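Local coordinates for protein reducing end xylose-releasing exo-oligoxylanase (Bacillus halodurans, PDB 1WU4) that hydrolyses xylooligosaccharides of three or more units, releasing xylose from the reducing end with inversion of anomeric configuration, at residues H259-S264 with Y303-I308. The protein carries 1 engineered substitution. Sequence-based numbering, arbitrary orientation.
Sequences HFFSDS and YRRYKI
The guanidinium of R305 stacks over one face of the F261 ring, a cation-pi pair with R305 CZ 3.6 Å from the ring centroid and the two planes 23° apart. R305 CB and CG already pack against F261 CD2, and the bend at chi3 (-66°) then brings the guanidinium over the ring, where R305 NH2 comes within 3.3 Å of F261 CE1. E315, outside the two segments, forms a salt bridge with R305 NE, which is likely to limit rotation of the guanidinium. An alanine in place of F261 would probably leave the guanidinium without its aromatic bed and freer to swing about its bond to E315. Next along the two chains, F260 and Y306 form a single antiparallel hydrogen-bonded bridge: F260 N donates to Y306 O at 2.8 Å, whereas the return bond from Y306 N to F260 O is weak, at 3.4 Å. Water spans both ends of this pairing, one molecule donating to F260 O and R304 O, another joining H259 ND1 to I308 N. F260 CD2 approaches Y306 CD2 at the edge of the tyrosine ring, 4.2 Å away. In this (alpha/alpha)6 barrel of glycoside hydrolase family 8, the contact thus ties the loop carrying D263, the probable proton acceptor, to strand 304-306; helix 265-278 follows that loop directly, F260 rests on helix 320-329, and R305 bonds through its backbone to F313 of strand 312-313.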
loop_
_atom_site.group_PDB
_atom_site.type_symbol
_atom_site.label_atom_id
_atom_site.label_comp_id
_atom_site.label_asym_id
_atom_site.label_seq_id
_atom_site.Cartn_x
_atom_site.Cartn_y
_atom_site.Cartn_z
ATOM N N HIS A 259 14.853 -10.301 5.117
ATOM C CA HIS A 259 15.745 -9.490 4.297
ATOM C C HIS A 259 15.007 -8.428 3.491
ATOM O O HIS A 259 13.785 -8.292 3.595
ATOM C CB HIS A 259 16.539 -10.414 3.371
ATOM C CG HIS A 259 17.141 -11.587 4.081
ATOM N ND1 HIS A 259 18.091 -11.446 5.069
ATOM C CD2 HIS A 259 16.883 -12.911 3.993
ATOM C CE1 HIS A 259 18.390 -12.636 5.562
ATOM N NE2 HIS A 259 17.670 -13.542 4.926
ATOM N N PHE A 260 15.759 -7.656 2.710
ATOM C CA PHE A 260 15.166 -6.613 1.882
ATOM C C PHE A 260 14.722 -7.256 0.580
ATOM O O PHE A 260 15.545 -7.592 -0.275
ATOM C CB PHE A 260 16.175 -5.501 1.587
ATOM C CG PHE A 260 15.574 -4.321 0.872
ATOM C CD1 PHE A 260 14.724 -3.447 1.543
ATOM C CD2 PHE A 260 15.840 -4.094 -0.474
ATOM C CE1 PHE A 260 14.147 -2.364 0.887
ATOM C CE2 PHE A 260 15.266 -3.013 -1.141
ATOM C CZ PHE A 260 14.418 -2.146 -0.457
ATOM N N PHE A 261 13.415 -7.443 0.445
ATOM C CA PHE A 261 12.863 -8.056 -0.748
ATOM C C PHE A 261 11.488 -7.468 -1.066
ATOM O O PHE A 261 11.128 -6.402 -0.569
ATOM C CB PHE A 261 12.790 -9.580 -0.574
ATOM C CG PHE A 261 12.967 -10.351 -1.860
ATOM C CD1 PHE A 261 12.057 -11.336 -2.223
ATOM C CD2 PHE A 261 14.054 -10.102 -2.700
ATOM C CE1 PHE A 261 12.222 -12.063 -3.402
ATOM C CE2 PHE A 261 14.226 -10.826 -3.882
ATOM C CZ PHE A 261 13.307 -11.808 -4.232
ATOM N N SER A 262 10.720 -8.183 -1.878
ATOM C CA SER A 262 9.407 -7.733 -2.339
ATOM C C SER A 262 8.528 -6.888 -1.416
ATOM O O SER A 262 8.120 -5.794 -1.794
ATOM C CB SER A 262 8.623 -8.939 -2.850
ATOM O OG SER A 262 9.409 -9.652 -3.791
ATOM N N ASP A 263 8.211 -7.386 -0.225
ATOM C CA ASP A 263 7.373 -6.622 0.703
ATOM C C ASP A 263 8.008 -5.280 1.065
ATOM O O ASP A 263 7.346 -4.238 1.056
ATOM C CB ASP A 263 7.159 -7.402 2.007
ATOM C CG ASP A 263 6.030 -8.408 1.926
ATOM O OD1 ASP A 263 5.793 -8.974 0.842
ATOM O OD2 ASP A 263 5.387 -8.649 2.972
ATOM N N SER A 264 9.300 -5.338 1.382
ATOM C CA SER A 264 10.101 -4.193 1.815
ATOM C C SER A 264 10.078 -2.959 0.930
ATOM O O SER A 264 10.188 -1.839 1.426
ATOM C CB SER A 264 11.568 -4.607 1.967
ATOM O OG SER A 264 11.712 -5.814 2.688
ATOM N N TYR A 303 19.848 -5.656 -9.470
ATOM C CA TYR A 303 19.224 -5.598 -8.147
ATOM C C TYR A 303 19.050 -7.014 -7.599
ATOM O O TYR A 303 18.576 -7.908 -8.301
ATOM C CB TYR A 303 17.848 -4.929 -8.200
ATOM C CG TYR A 303 17.825 -3.440 -8.485
ATOM C CD1 TYR A 303 18.970 -2.648 -8.367
ATOM C CD2 TYR A 303 16.628 -2.816 -8.823
ATOM C CE1 TYR A 303 18.909 -1.262 -8.577
ATOM C CE2 TYR A 303 16.556 -1.452 -9.032
ATOM C CZ TYR A 303 17.692 -0.676 -8.906
ATOM O OH TYR A 303 17.575 0.681 -9.102
ATOM N N ARG A 304 19.417 -7.205 -6.337
ATOM C CA ARG A 304 19.321 -8.510 -5.690
ATOM C C ARG A 304 18.457 -8.440 -4.447
ATOM O O ARG A 304 17.833 -7.422 -4.151
ATOM C CB ARG A 304 20.699 -8.974 -5.205
ATOM C CG ARG A 304 21.858 -8.752 -6.146
ATOM C CD ARG A 304 21.777 -9.661 -7.346
ATOM N NE ARG A 304 22.983 -9.558 -8.161
ATOM C CZ ARG A 304 24.159 -10.086 -7.831
ATOM N NH1 ARG A 304 24.296 -10.765 -6.697
ATOM N NH2 ARG A 304 25.205 -9.927 -8.632
ATOM N N ARG A 305 18.425 -9.564 -3.741
ATOM C CA ARG A 305 17.777 -9.645 -2.447
ATOM C C ARG A 305 19.002 -9.250 -1.617
ATOM O O ARG A 305 20.118 -9.687 -1.921
ATOM C CB ARG A 305 17.380 -11.084 -2.101
ATOM C CG ARG A 305 16.837 -11.246 -0.676
ATOM C CD ARG A 305 16.772 -12.705 -0.240
ATOM N NE ARG A 305 15.814 -13.494 -1.010
ATOM C CZ ARG A 305 14.511 -13.564 -0.756
ATOM N NH1 ARG A 305 13.983 -12.889 0.257
ATOM N NH2 ARG A 305 13.733 -14.328 -1.510
ATOM N N TYR A 306 18.820 -8.416 -0.604
ATOM C CA TYR A 306 19.945 -7.998 0.234
ATOM C C TYR A 306 19.606 -8.193 1.697
ATOM O O TYR A 306 18.442 -8.079 2.087
ATOM C CB TYR A 306 20.249 -6.505 0.056
ATOM C CG TYR A 306 20.504 -6.047 -1.356
ATOM C CD1 TYR A 306 21.777 -6.129 -1.921
ATOM C CD2 TYR A 306 19.468 -5.536 -2.134
ATOM C CE1 TYR A 306 22.008 -5.712 -3.230
ATOM C CE2 TYR A 306 19.686 -5.122 -3.438
ATOM C CZ TYR A 306 20.954 -5.212 -3.980
ATOM O OH TYR A 306 21.152 -4.816 -5.282
ATOM N N LYS A 307 20.614 -8.496 2.509
ATOM C CA LYS A 307 20.381 -8.576 3.943
ATOM C C LYS A 307 20.178 -7.086 4.219
ATOM O O LYS A 307 20.629 -6.249 3.429
ATOM C CB LYS A 307 21.619 -9.106 4.672
ATOM C CG LYS A 307 21.998 -10.517 4.251
ATOM C CD LYS A 307 23.147 -11.086 5.073
ATOM C CE LYS A 307 22.687 -11.545 6.441
ATOM N NZ LYS A 307 23.781 -12.247 7.170
ATOM N N ILE A 308 19.512 -6.724 5.305
ATOM C CA ILE A 308 19.282 -5.303 5.515
ATOM C C ILE A 308 20.550 -4.482 5.702
ATOM O O ILE A 308 20.523 -3.266 5.540
ATOM C CB ILE A 308 18.293 -5.032 6.681
ATOM C CG1 ILE A 308 18.847 -5.557 8.005
ATOM C CG2 ILE A 308 16.945 -5.678 6.359
ATOM C CD1 ILE A 308 18.018 -5.128 9.205
HETATM O O HOH W 1 18.491 -9.084 6.579
HETATM O O HOH W 2 15.550 -6.729 -2.971
#